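Tryptophan synthase alpha chain (Chlamydia trachomatis, PDB 6V82) probably carries out the aldol cleavage of indoleglycerol phosphate to indole and glyceraldehyde 3-phosphate, as the alpha subunit of tryptophan synthase. Local coordinates at residues 238-241 with 242-245; 245-248 with 249-253. All blocks are in the same frame, centred on the assembly; numbering follows the deposited sequence.

In the fold
Both contacts centre on helix 241-250, one at each end; it is the last helix of a chain built on a parallel barrel of the TIM type. Contact 1 comes first along the sequence and covers the entry, where the loop after helix 229-236 turns into the new helix. Contact 2 follows at once, sharing Ala-245, and covers the final turns and the exit towards the C-terminus. Their centres lie about 12 Å apart. The contacts shape the two ends of the helix, while its side chains pack it against helices 25-37 and 229-236 and strand 223-226, and the tail beyond meets helix 211-218. All this lies away from the predicted catalytic residues.

Contact 1: residues 238-241 with 242-245; sequences SSVE and TLTA
Thr-242 turns back on Ser-239 and grips its carbonyl oxygen twice. OG1 of Thr-242 donates to Ser-239 O at 2.8 Å, nearly along the C=O axis, while Thr-242 N reaches Ser-239 O at 3.0 Å. With Val-240 and Glu-241 at helical angles between them, this is a type I turn leading into the first turn of an alpha-helix. A chi1 of 68° places OG1 between the backbone N and carbonyl carbon of Thr-242, which suits threonine here: the hydroxyl faces back down the chain and CG2 lies 3.5 Å from Ser-239 OG. The side chain of Glu-241 leads away, though CB stays close to Thr-242 N; its O receives Ala-245 N at 3.0 Å, nearly straight at 170°. Exposed in the first turn, its acidic group is probably favoured by the positive end of the helix dipole. Val-240 O takes the N-H groups of Leu-243 and Thr-244, and Val-240 CG1 meets Leu-243 CD1 at 4.2 Å, branched apolar groups suited to the inward side. That side faces helix 25-37, where Leu-243 packs on Ala-31 and Thr-244 OG1 bonds to Ala-34 O. Helix 229-236 supplies Gln-233, a second partner of Thr-242 OG1.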
loop_
_atom_site.group_PDB
_atom_site.type_symbol
_atom_site.label_atom_id
_atom_site.label_comp_id
_atom_site.label_asym_id
_atom_site.label_seq_id
_atom_site.Cartn_x
_atom_site.Cartn_y
_atom_site.Cartn_z
ATOM N N SER A 238 34.186 37.487 -3.728
ATOM C CA SER A 238 33.342 38.343 -4.550
ATOM C C SER A 238 33.977 39.691 -4.868
ATOM O O SER A 238 33.395 40.455 -5.648
ATOM C CB SER A 238 31.987 38.553 -3.866
ATOM O OG SER A 238 32.159 38.843 -2.488
ATOM N N SER A 239 35.143 40.003 -4.293
ATOM C CA SER A 239 35.805 41.268 -4.596
ATOM C C SER A 239 36.122 41.328 -6.085
ATOM O O SER A 239 36.807 40.446 -6.616
ATOM C CB SER A 239 37.075 41.422 -3.758
ATOM O OG SER A 239 38.132 40.658 -4.298
ATOM N N VAL A 240 35.606 42.357 -6.765
ATOM C CA VAL A 240 35.556 42.322 -8.225
ATOM C C VAL A 240 36.934 42.425 -8.866
ATOM O O VAL A 240 37.093 42.072 -10.041
ATOM C CB VAL A 240 34.616 43.420 -8.749
ATOM C CG1 VAL A 240 33.167 43.034 -8.459
ATOM C CG2 VAL A 240 34.962 44.768 -8.130
ATOM N N GLU A 241 37.941 42.887 -8.123
ATOM C CA GLU A 241 39.313 42.862 -8.621
ATOM C C GLU A 241 39.697 41.474 -9.115
ATOM O O GLU A 241 40.370 41.336 -10.142
ATOM C CB GLU A 241 40.276 43.319 -7.521
ATOM C CG GLU A 241 40.183 44.799 -7.172
ATOM C CD GLU A 241 38.877 45.181 -6.483
ATOM O OE1 GLU A 241 38.084 44.276 -6.138
ATOM O OE2 GLU A 241 38.642 46.394 -6.287
ATOM N N THR A 242 39.269 40.428 -8.401
ATOM C CA THR A 242 39.609 39.068 -8.805
ATOM C C THR A 242 38.909 38.659 -10.094
ATOM O O THR A 242 39.340 37.691 -10.731
ATOM C CB THR A 242 39.271 38.066 -7.694
ATOM O OG1 THR A 242 37.851 37.980 -7.540
ATOM C CG2 THR A 242 39.885 38.484 -6.376
ATOM N N LEU A 243 37.846 39.365 -10.494
ATOM C CA LEU A 243 37.224 39.106 -11.792
ATOM C C LEU A 243 38.058 39.686 -12.929
ATOM O O LEU A 243 38.289 39.019 -13.947
ATOM C CB LEU A 243 35.813 39.680 -11.822
ATOM C CG LEU A 243 34.820 38.997 -10.900
ATOM C CD1 LEU A 243 33.464 39.692 -10.993
ATOM C CD2 LEU A 243 34.714 37.541 -11.292
ATOM N N THR A 244 38.505 40.935 -12.775
ATOM C CA THR A 244 39.467 41.495 -13.713
ATOM C C THR A 244 40.653 40.552 -13.889
ATOM O O THR A 244 40.998 40.171 -15.014
ATOM C CB THR A 244 39.929 42.867 -13.222
ATOM O OG1 THR A 244 38.787 43.708 -13.024
ATOM C CG2 THR A 244 40.873 43.507 -14.230
ATOM N N ALA A 245 41.257 40.132 -12.770
ATOM C CA ALA A 245 42.417 39.245 -12.813
ATOM C C ALA A 245 42.096 37.932 -13.514
ATOM O O ALA A 245 42.886 37.452 -14.335
ATOM C CB ALA A 245 42.918 38.981 -11.396
#

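Contact 2: residues 245-248 with 249-253; sequences ALAQ and TVIPG
Leu-246 O is held by two sound bonds from the following turn, one from a side chain and one from the backbone. Thr-249 OG1 donates to Leu-246 O at 2.9 Å, with a C=O...donor angle of 120°. The backbone bond, from Val-250 N to Leu-246 O, measures 3.1 Å. Threonine fits this exposed position because its hydroxyl, placed by a chi1 of 65°, folds back onto the helix's own carbonyl. On the inner side Leu-246 CD1 meets Val-250 CG2 at 4.0 Å; the side chains cross at a slant and continue into apolar neighbours, Leu-246 on Phe-230 and Val-250 on Phe-224. Ile-251 N bonds to Ala-247 O at 3.0 Å, and Ile-251 CD1 reaches the CB methyl of Ala-247 at 4.4 Å, so the branched chain covers the last turn. Ala-247, whose methyl needs little room, suits a buried place against Phe-230. Ile-251, with psi at 122°, is the first residue to leave helical angles. Carbonyls in a helix's last turn lack a following helical N-H; Pro-252 N has no hydrogen to give Gln-248 O, and a water donates to both Gln-248 O and Ile-251 O. Proline directly after the first non-helical residue is a common helix stop, here ending the last helix of a TIM-barrel chain.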
loop_
_atom_site.group_PDB
_atom_site.type_symbol
_atom_site.label_atom_id
_atom_site.label_comp_id
_atom_site.label_asym_id
_atom_site.label_seq_id
_atom_site.Cartn_x
_atom_site.Cartn_y
_atom_site.Cartn_z
ATOM N N ALA A 245 41.257 40.132 -12.770
ATOM C CA ALA A 245 42.417 39.245 -12.813
ATOM C C ALA A 245 42.096 37.932 -13.514
ATOM O O ALA A 245 42.886 37.452 -14.335
ATOM C CB ALA A 245 42.918 38.981 -11.396
ATOM N N LEU A 246 40.943 37.337 -13.205
ATOM C CA LEU A 246 40.579 36.064 -13.821
ATOM C C LEU A 246 40.432 36.203 -15.333
ATOM O O LEU A 246 40.896 35.339 -16.089
ATOM C CB LEU A 246 39.283 35.533 -13.205
ATOM C CG LEU A 246 38.780 34.206 -13.772
ATOM C CD1 LEU A 246 39.881 33.156 -13.689
ATOM C CD2 LEU A 246 37.525 33.737 -13.042
ATOM N N ALA A 247 39.783 37.280 -15.787
ATOM C CA ALA A 247 39.682 37.553 -17.216
ATOM C C ALA A 247 41.060 37.601 -17.862
ATOM O O ALA A 247 41.285 37.014 -18.928
ATOM C CB ALA A 247 38.952 38.875 -17.442
ATOM N N GLN A 248 41.997 38.300 -17.219
ATOM C CA GLN A 248 43.304 38.522 -17.821
ATOM C C GLN A 248 44.070 37.221 -17.999
ATOM O O GLN A 248 44.828 37.083 -18.965
ATOM C CB GLN A 248 44.108 39.517 -16.979
ATOM C CG GLN A 248 43.502 40.925 -16.940
ATOM C CD GLN A 248 44.190 41.856 -15.941
ATOM O OE1 GLN A 248 44.800 41.412 -14.966
ATOM N NE2 GLN A 248 44.093 43.155 -16.186
ATOM N N THR A 249 43.880 36.252 -17.093
ATOM C CA THR A 249 44.564 34.966 -17.210
ATOM C C THR A 249 43.888 34.025 -18.204
ATOM O O THR A 249 44.559 33.134 -18.737
ATOM C CB THR A 249 44.667 34.269 -15.844
ATOM O OG1 THR A 249 43.362 33.946 -15.372
ATOM C CG2 THR A 249 45.339 35.156 -14.817
ATOM N N VAL A 250 42.593 34.208 -18.476
ATOM C CA VAL A 250 41.846 33.309 -19.362
ATOM C C VAL A 250 41.947 33.739 -20.821
ATOM O O VAL A 250 42.034 32.896 -21.718
ATOM C CB VAL A 250 40.377 33.226 -18.907
ATOM C CG1 VAL A 250 39.532 32.525 -19.956
ATOM C CG2 VAL A 250 40.283 32.502 -17.582
ATOM N N ILE A 251 41.939 35.041 -21.082
ATOM C CA ILE A 251 42.007 35.570 -22.442
ATOM C C ILE A 251 43.435 35.459 -22.977
ATOM O O ILE A 251 44.368 36.012 -22.373
ATOM C CB ILE A 251 41.503 37.019 -22.480
ATOM C CG1 ILE A 251 40.082 37.089 -21.917
ATOM C CG2 ILE A 251 41.576 37.568 -23.900
ATOM C CD1 ILE A 251 39.553 38.494 -21.751
ATOM N N PRO A 252 43.649 34.767 -24.100
ATOM C CA PRO A 252 45.012 34.550 -24.606
ATOM C C PRO A 252 45.729 35.841 -24.983
ATOM O O PRO A 252 45.126 36.904 -25.139
ATOM C CB PRO A 252 44.788 33.669 -25.841
ATOM C CG PRO A 252 43.469 33.008 -25.602
ATOM C CD PRO A 252 42.647 34.007 -24.867
ATOM N N GLY A 253 47.048 35.730 -25.135
ATOM C CA GLY A 253 47.873 36.849 -25.567
ATOM C C GLY A 253 48.182 37.874 -24.490
ATOM O O GLY A 253 49.211 38.552 -24.545
HETATM O O HOH W 1 45.346 38.618 -21.448
#